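Local coordinates for toll-like receptor 6, Variable lymphocyte receptor B (Mus musculus, PDB 3A79), which probably recognises diacylated bacterial lipopeptides together with TLR2 through its leucine-rich-repeat ectodomain, here fused to part of a hagfish variable lymphocyte receptor, at residues L358-N363 with L382-N387; L307-V312 with L336-T341. One frame throughout, in Å; residues are numbered along the deposited sequence.

Contact 1 of 2, residues L358-N363 with L382-N387; sequences LNFTQN and LILQRN. With NAG (2-acetamido-2-deoxy-beta-D-glucopyranose), chain G; NAG (2-acetamido-2-deoxy-beta-D-glucopyranose), chain C.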
loop_
_atom_site.group_PDB
_atom_site.type_symbol
_atom_site.label_atom_id
_atom_site.label_comp_id
_atom_site.label_asym_id
_atom_site.label_seq_id
_atom_site.Cartn_x
_atom_site.Cartn_y
_atom_site.Cartn_z
ATOM N N LEU B 358 19.442 3.979 -9.267
ATOM C CA LEU B 358 18.799 3.640 -8.007
ATOM C C LEU B 358 17.638 2.684 -8.255
ATOM O O LEU B 358 16.793 2.935 -9.109
ATOM C CB LEU B 358 18.337 4.910 -7.294
ATOM C CG LEU B 358 19.489 5.724 -6.700
ATOM C CD1 LEU B 358 18.966 6.982 -6.060
ATOM C CD2 LEU B 358 20.288 4.900 -5.692
ATOM N N ASN B 359 17.625 1.575 -7.523
ATOM C CA ASN B 359 16.633 0.521 -7.691
ATOM C C ASN B 359 16.206 0.035 -6.320
ATOM O O ASN B 359 16.876 -0.790 -5.713
ATOM C CB ASN B 359 17.220 -0.627 -8.529
ATOM C CG ASN B 359 16.270 -1.824 -8.682
ATOM O OD1 ASN B 359 15.209 -1.884 -8.066
ATOM N ND2 ASN B 359 16.681 -2.795 -9.515
ATOM N N PHE B 360 15.101 0.581 -5.824
ATOM C CA PHE B 360 14.547 0.175 -4.538
ATOM C C PHE B 360 13.252 -0.591 -4.733
ATOM O O PHE B 360 12.182 -0.121 -4.349
ATOM C CB PHE B 360 14.310 1.392 -3.648
ATOM C CG PHE B 360 15.550 2.201 -3.397
ATOM C CD1 PHE B 360 15.755 3.407 -4.050
ATOM C CD2 PHE B 360 16.524 1.746 -2.521
ATOM C CE1 PHE B 360 16.896 4.151 -3.818
ATOM C CE2 PHE B 360 17.669 2.485 -2.285
ATOM C CZ PHE B 360 17.857 3.689 -2.935
ATOM N N THR B 361 13.361 -1.774 -5.333
ATOM C CA THR B 361 12.196 -2.599 -5.643
ATOM C C THR B 361 11.642 -3.316 -4.417
ATOM O O THR B 361 12.391 -3.803 -3.568
ATOM C CB THR B 361 12.510 -3.665 -6.724
ATOM O OG1 THR B 361 12.341 -3.106 -8.030
ATOM C CG2 THR B 361 11.573 -4.842 -6.586
ATOM N N GLN B 362 10.320 -3.373 -4.335
ATOM C CA GLN B 362 9.644 -4.186 -3.337
ATOM C C GLN B 362 10.074 -3.893 -1.902
ATOM O O GLN B 362 10.539 -4.771 -1.183
ATOM C CB GLN B 362 9.828 -5.668 -3.649
ATOM C CG GLN B 362 8.918 -6.576 -2.835
ATOM C CD GLN B 362 9.015 -8.018 -3.274
ATOM O OE1 GLN B 362 9.053 -8.307 -4.468
ATOM N NE2 GLN B 362 9.063 -8.931 -2.313
ATOM N N ASN B 363 9.908 -2.650 -1.484
ATOM C CA ASN B 363 10.080 -2.314 -0.087
ATOM C C ASN B 363 8.763 -1.767 0.410
ATOM O O ASN B 363 7.706 -2.202 -0.025
ATOM C CB ASN B 363 11.186 -1.276 0.079
ATOM C CG ASN B 363 12.500 -1.745 -0.480
ATOM O OD1 ASN B 363 13.099 -1.070 -1.314
ATOM N ND2 ASN B 363 12.955 -2.916 -0.038
ATOM N N LEU B 382 15.830 5.829 -11.845
ATOM C CA LEU B 382 15.360 5.544 -10.503
ATOM C C LEU B 382 14.207 4.547 -10.587
ATOM O O LEU B 382 13.327 4.680 -11.430
ATOM C CB LEU B 382 14.926 6.836 -9.806
ATOM C CG LEU B 382 14.116 6.683 -8.519
ATOM C CD1 LEU B 382 15.022 6.367 -7.346
ATOM C CD2 LEU B 382 13.340 7.956 -8.272
ATOM N N ILE B 383 14.228 3.542 -9.720
ATOM C CA ILE B 383 13.237 2.474 -9.750
ATOM C C ILE B 383 12.597 2.286 -8.379
ATOM O O ILE B 383 13.267 1.935 -7.410
ATOM C CB ILE B 383 13.864 1.145 -10.220
ATOM C CG1 ILE B 383 14.590 1.350 -11.550
ATOM C CG2 ILE B 383 12.806 0.075 -10.357
ATOM C CD1 ILE B 383 15.062 0.081 -12.172
ATOM N N LEU B 384 11.294 2.518 -8.313
ATOM C CA LEU B 384 10.549 2.427 -7.066
ATOM C C LEU B 384 9.399 1.404 -7.160
ATOM O O LEU B 384 8.449 1.424 -6.374
ATOM C CB LEU B 384 10.061 3.826 -6.673
ATOM C CG LEU B 384 11.248 4.727 -6.291
ATOM C CD1 LEU B 384 10.939 6.191 -6.460
ATOM C CD2 LEU B 384 11.709 4.459 -4.857
ATOM N N GLN B 385 9.512 0.495 -8.123
ATOM C CA GLN B 385 8.508 -0.537 -8.344
ATOM C C GLN B 385 8.206 -1.409 -7.124
ATOM O O GLN B 385 9.102 -1.914 -6.464
ATOM C CB GLN B 385 8.928 -1.425 -9.510
ATOM C CG GLN B 385 8.367 -2.820 -9.442
ATOM C CD GLN B 385 8.502 -3.549 -10.761
ATOM O OE1 GLN B 385 8.069 -4.699 -10.902
ATOM N NE2 GLN B 385 9.097 -2.876 -11.747
ATOM N N ARG B 386 6.925 -1.591 -6.850
ATOM C CA ARG B 386 6.458 -2.454 -5.763
ATOM C C ARG B 386 6.633 -1.838 -4.377
ATOM O O ARG B 386 7.138 -2.480 -3.460
ATOM C CB ARG B 386 7.081 -3.854 -5.840
ATOM C CG ARG B 386 6.118 -4.947 -6.301
ATOM C CD ARG B 386 6.854 -6.200 -6.724
ATOM N NE ARG B 386 7.698 -5.934 -7.886
ATOM C CZ ARG B 386 8.843 -6.563 -8.142
ATOM N NH1 ARG B 386 9.288 -7.496 -7.308
ATOM N NH2 ARG B 386 9.552 -6.254 -9.225
ATOM N N ASN B 387 6.190 -0.592 -4.239
ATOM C CA ASN B 387 6.194 0.096 -2.953
ATOM C C ASN B 387 4.826 0.699 -2.608
ATOM O O ASN B 387 3.802 0.276 -3.149
ATOM C CB ASN B 387 7.299 1.151 -2.928
ATOM C CG ASN B 387 8.689 0.534 -2.939
ATOM O OD1 ASN B 387 9.321 0.403 -3.993
ATOM N ND2 ASN B 387 9.161 0.132 -1.767
HETATM C C1 NAG G . 15.806 -3.946 -9.577
HETATM C C2 NAG G . 16.154 -4.670 -10.880
HETATM C C3 NAG G . 15.548 -6.072 -11.001
HETATM C C4 NAG G . 15.592 -6.878 -9.701
HETATM C C5 NAG G . 15.232 -6.001 -8.502
HETATM C C6 NAG G . 15.503 -6.742 -7.205
HETATM C C7 NAG G . 16.557 -3.336 -12.889
HETATM C C8 NAG G . 15.934 -2.655 -14.078
HETATM N N2 NAG G . 15.706 -3.883 -12.015
HETATM O O3 NAG G . 16.187 -6.787 -12.044
HETATM O O4 NAG G . 14.709 -7.989 -9.840
HETATM O O5 NAG G . 15.994 -4.814 -8.483
HETATM O O6 NAG G . 16.795 -7.303 -7.277
HETATM O O7 NAG G . 17.786 -3.366 -12.757
HETATM C C1 NAG C . 15.314 -9.243 -9.444
HETATM C C2 NAG C . 14.265 -10.140 -8.765
HETATM C C3 NAG C . 14.743 -11.577 -8.629
HETATM C C4 NAG C . 15.177 -12.096 -9.994
HETATM C C5 NAG C . 16.303 -11.203 -10.507
HETATM C C6 NAG C . 16.747 -11.596 -11.909
HETATM C C7 NAG C . 12.625 -9.137 -7.288
HETATM C C8 NAG C . 12.233 -8.837 -5.861
HETATM N N2 NAG C . 13.839 -9.656 -7.466
HETATM O O3 NAG C . 13.753 -12.374 -8.006
HETATM O O4 NAG C . 15.587 -13.447 -9.887
HETATM O O5 NAG C . 15.910 -9.848 -10.574
HETATM O O6 NAG C . 15.726 -11.271 -12.829
HETATM O O7 NAG C . 11.860 -8.895 -8.235
#
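Leu358 and Leu382 open two successive LxLxxN-type motifs of the leucine-rich-repeat solenoid, with Phe360 in the place of the second leucine of the first; they lie in the Toll-like receptor 6 part of the fusion and pair as neighbouring parallel strands. Ile383 N donates to Leu358 O (2.7 Å), and Phe360 N returns the bond to Ile383 O at 2.8 Å. Past the strand ends the pairing continues in the turns, where Gln362 N meets Gln385 O at 2.9 Å in a nearly straight bond. On the core side Leu382 lays its CD1 methyl on Leu358 CB, 3.6 Å away. Phe360 also turns to that side, its CB against Leu384 CD2 and its ring edge toward Leu382 CD1.

The other face, with Asn359 and Ile383, carries sugar. Asn359 ND2 is bonded to C1 of the first N-acetylglucosamine (chain G), and Thr361 OG1 donates to Asn359 OD1 (3.1 Å) in the carbonyl plane, which is likely to steady the glycosylated amide. Ile383 CD1 rests against the acetamide methyl of the same sugar. The chain of Arg386 is bent at chi3 (-64°), which turns NE aside, and the guanidinium lies over Thr361: the CG2 methyl is under one face, offset toward the rim, 3.6 Å from CZ. NH1 is shared between Gln362 OE1 (3.0 Å), whose amide plane is turned 57° from the guanidinium, and O7 of the second sugar (chain C), which it meets at 3.1 Å and 170°. NH2 adds a bond to Gln385 OE1, so three acceptors fix the group's rotation.

Strand 335-339 flanks strand 357-359 through backbone bonds of Asn359 with Leu336 and Ile338. Beyond strand 381-383 comes strand 407-409, with Leu382 packed on Leu408, while the ring of Phe360 meets that of Phe365.

Contact 2 of 2, residues L307-V312 with L336-T341; sequences LMIEHV and LSISDT. With NAG (2-acetamido-2-deoxy-beta-D-glucopyranose), chain G; NAG (2-acetamido-2-deoxy-beta-D-glucopyranose), chain C.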
loop_
_atom_site.group_PDB
_atom_site.type_symbol
_atom_site.label_atom_id
_atom_site.label_comp_id
_atom_site.label_asym_id
_atom_site.label_seq_id
_atom_site.Cartn_x
_atom_site.Cartn_y
_atom_site.Cartn_z
ATOM N N LEU B 307 26.680 -1.438 -5.330
ATOM C CA LEU B 307 26.131 -2.228 -4.230
ATOM C C LEU B 307 24.739 -2.731 -4.605
ATOM O O LEU B 307 23.930 -2.005 -5.187
ATOM C CB LEU B 307 26.057 -1.411 -2.946
ATOM C CG LEU B 307 25.690 -2.235 -1.716
ATOM C CD1 LEU B 307 26.631 -3.414 -1.596
ATOM C CD2 LEU B 307 25.750 -1.367 -0.473
ATOM N N MET B 308 24.464 -3.984 -4.284
ATOM C CA MET B 308 23.174 -4.567 -4.600
ATOM C C MET B 308 22.727 -5.476 -3.462
ATOM O O MET B 308 23.321 -6.528 -3.229
ATOM C CB MET B 308 23.261 -5.371 -5.888
ATOM C CG MET B 308 21.916 -5.624 -6.534
ATOM S SD MET B 308 21.541 -7.361 -6.804
ATOM C CE MET B 308 21.159 -7.837 -5.135
ATOM N N ILE B 309 21.683 -5.061 -2.750
ATOM C CA ILE B 309 21.154 -5.833 -1.635
ATOM C C ILE B 309 19.740 -6.311 -1.955
ATOM O O ILE B 309 18.910 -5.534 -2.431
ATOM C CB ILE B 309 21.148 -5.005 -0.342
ATOM C CG1 ILE B 309 22.501 -4.323 -0.154
ATOM C CG2 ILE B 309 20.866 -5.883 0.846
ATOM C CD1 ILE B 309 22.740 -3.821 1.249
ATOM N N GLU B 310 19.471 -7.591 -1.707
ATOM C CA GLU B 310 18.168 -8.170 -2.016
ATOM C C GLU B 310 17.713 -9.151 -0.960
ATOM O O GLU B 310 18.418 -10.099 -0.635
ATOM C CB GLU B 310 18.164 -8.865 -3.383
ATOM C CG GLU B 310 16.756 -9.060 -3.950
ATOM C CD GLU B 310 16.712 -9.865 -5.247
ATOM O OE1 GLU B 310 17.594 -9.677 -6.123
ATOM O OE2 GLU B 310 15.771 -10.680 -5.390
ATOM N N HIS B 311 16.510 -8.926 -0.451
ATOM C CA HIS B 311 15.919 -9.783 0.571
ATOM C C HIS B 311 16.546 -9.518 1.919
ATOM O O HIS B 311 17.545 -10.129 2.276
ATOM C CB HIS B 311 16.056 -11.265 0.224
ATOM C CG HIS B 311 15.224 -12.154 1.091
ATOM N ND1 HIS B 311 13.890 -11.910 1.337
ATOM C CD2 HIS B 311 15.534 -13.275 1.782
ATOM C CE1 HIS B 311 13.415 -12.842 2.141
ATOM N NE2 HIS B 311 14.392 -13.686 2.423
ATOM N N VAL B 312 15.952 -8.605 2.672
ATOM C CA VAL B 312 16.529 -8.203 3.935
ATOM C C VAL B 312 15.528 -8.427 5.041
ATOM O O VAL B 312 14.465 -7.813 5.048
ATOM C CB VAL B 312 16.923 -6.727 3.916
ATOM C CG1 VAL B 312 17.501 -6.327 5.260
ATOM C CG2 VAL B 312 17.915 -6.468 2.796
ATOM N N LEU B 336 23.234 1.891 -6.683
ATOM C CA LEU B 336 22.743 1.288 -5.451
ATOM C C LEU B 336 21.381 0.663 -5.690
ATOM O O LEU B 336 20.452 1.358 -6.087
ATOM C CB LEU B 336 22.613 2.330 -4.347
ATOM C CG LEU B 336 22.097 1.766 -3.020
ATOM C CD1 LEU B 336 23.022 0.677 -2.506
ATOM C CD2 LEU B 336 21.939 2.858 -1.980
ATOM N N SER B 337 21.281 -0.645 -5.463
ATOM C CA SER B 337 19.996 -1.333 -5.422
ATOM C C SER B 337 19.756 -1.890 -4.016
ATOM O O SER B 337 20.605 -2.584 -3.470
ATOM C CB SER B 337 19.947 -2.483 -6.439
ATOM O OG SER B 337 20.087 -2.050 -7.785
ATOM N N ILE B 338 18.606 -1.578 -3.427
ATOM C CA ILE B 338 18.183 -2.241 -2.195
ATOM C C ILE B 338 16.745 -2.709 -2.312
ATOM O O ILE B 338 15.839 -1.888 -2.283
ATOM C CB ILE B 338 18.236 -1.316 -0.997
ATOM C CG1 ILE B 338 19.684 -0.980 -0.637
ATOM C CG2 ILE B 338 17.502 -1.971 0.174
ATOM C CD1 ILE B 338 19.810 0.054 0.466
ATOM N N SER B 339 16.536 -4.023 -2.412
ATOM C CA SER B 339 15.219 -4.584 -2.757
ATOM C C SER B 339 14.701 -5.678 -1.812
ATOM O O SER B 339 15.472 -6.403 -1.190
ATOM C CB SER B 339 15.251 -5.137 -4.187
ATOM O OG SER B 339 15.626 -4.133 -5.114
ATOM N N ASP B 340 13.382 -5.805 -1.727
ATOM C CA ASP B 340 12.764 -6.844 -0.903
ATOM C C ASP B 340 13.186 -6.761 0.575
ATOM O O ASP B 340 13.720 -7.713 1.142
ATOM C CB ASP B 340 13.081 -8.219 -1.484
ATOM C CG ASP B 340 12.298 -9.338 -0.824
ATOM O OD1 ASP B 340 11.373 -9.065 -0.019
ATOM O OD2 ASP B 340 12.625 -10.506 -1.127
ATOM N N THR B 341 12.922 -5.615 1.192
ATOM C CA THR B 341 13.298 -5.366 2.569
ATOM C C THR B 341 12.114 -4.725 3.264
ATOM O O THR B 341 11.167 -4.313 2.607
ATOM C CB THR B 341 14.415 -4.346 2.613
ATOM O OG1 THR B 341 13.837 -3.037 2.567
ATOM C CG2 THR B 341 15.343 -4.526 1.421
HETATM C C1 NAG G . 15.806 -3.946 -9.577
HETATM C C2 NAG G . 16.154 -4.670 -10.880
HETATM C C3 NAG G . 15.548 -6.072 -11.001
HETATM C C4 NAG G . 15.592 -6.878 -9.701
HETATM C C5 NAG G . 15.232 -6.001 -8.502
HETATM C C6 NAG G . 15.503 -6.742 -7.205
HETATM C C7 NAG G . 16.557 -3.336 -12.889
HETATM C C8 NAG G . 15.934 -2.655 -14.078
HETATM N N2 NAG G . 15.706 -3.883 -12.015
HETATM O O3 NAG G . 16.187 -6.787 -12.044
HETATM O O4 NAG G . 14.709 -7.989 -9.840
HETATM O O5 NAG G . 15.994 -4.814 -8.483
HETATM O O6 NAG G . 16.795 -7.303 -7.277
HETATM O O7 NAG G . 17.786 -3.366 -12.757
HETATM C C1 NAG C . 15.314 -9.243 -9.444
HETATM C C2 NAG C . 14.265 -10.140 -8.765
HETATM C C3 NAG C . 14.743 -11.577 -8.629
HETATM C C4 NAG C . 15.177 -12.096 -9.994
HETATM C C5 NAG C . 16.303 -11.203 -10.507
HETATM C C6 NAG C . 16.747 -11.596 -11.909
HETATM C C7 NAG C . 12.625 -9.137 -7.288
HETATM C C8 NAG C . 12.233 -8.837 -5.861
HETATM N N2 NAG C . 13.839 -9.656 -7.466
HETATM O O3 NAG C . 13.753 -12.374 -8.006
HETATM O O4 NAG C . 15.587 -13.447 -9.887
HETATM O O5 NAG C . 15.910 -9.848 -10.574
HETATM O O6 NAG C . 15.726 -11.271 -12.829
HETATM O O7 NAG C . 11.860 -8.895 -8.235
#
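Backbone bonds tie Leu307-Val312 to Leu336-Thr341 in parallel register, the strand axes only 6° apart. Ser337 N donates to Leu307 O, Ile309 N to Ser337 O, Ser339 N to Ile309 O and His311 N to Ser339 O. Val312 N to Asp340 O (2.8 Å) carries the pairing one step past the end of strand 335-339.

Apolar contacts lie on the face of Leu307, Ile309, Leu336 and Ile338. The two leucines run side by side, with Leu336 CD1 against Leu307 CB (3.7 Å), and the isoleucines touch more loosely. At the C-terminal end Val312 CG2 meets Thr341 CG2 at 3.5 Å, while the threonine hydroxyl OG1 bonds to Phe343 N.

Polar side chains meet at the turn and on the opposite face. His311 ND1 donates to Asp340 OD2 (3.1 Å, 136°); it approaches from above the carboxylate plane, which is turned 41° from the ring. Glu310, extended beyond CG, splits its carboxylate between the two sugars of the Asn359 glycan: OE1 accepts from O6 of the first (chain G, 2.8 Å) and OE2 from N2 of the second (chain C, 3.0 Å). An alanine here would probably leave that hydroxyl and that acetamide N-H without their acceptor and the glycan freer to swing. Ser339 OG adds a weak bond to O5 of the first sugar and also bonds to Thr361 N. Glu310 OE2 lies 5.3 Å from Asp340 OD2, a like-charge proximity that the sugar N-H may soften.

Helix 321-329 links the strands and covers the leucine and isoleucine face with Phe328, giving the strand-helix-strand coil of a leucine-rich-repeat solenoid in the Toll-like receptor 6 part of the fusion, here with Val312 and Thr341 at the motif's usual asparagine position.

Contact 2 comes wholly ahead of contact 1 along the chain, and the two sit side by side in the solenoid, their centres about 9 Å apart. Strands 335-339 and 357-359 join them directly: Ile338 N and Asn359 O are 3.0 Å apart, and Asp340 N and Thr361 O 2.9 Å, both probably hydrogen-bonded. The pairing of strands thus runs on from 307-312 through to 382-387. One N-linked glycan spans both contacts. Contact 1 supplies its attachment at Asn359 and a grip from Arg386, and contact 2 takes hold of it from across the face through Glu310. This is the protein's own carbohydrate lying over the strands, rather than a ligand pocket.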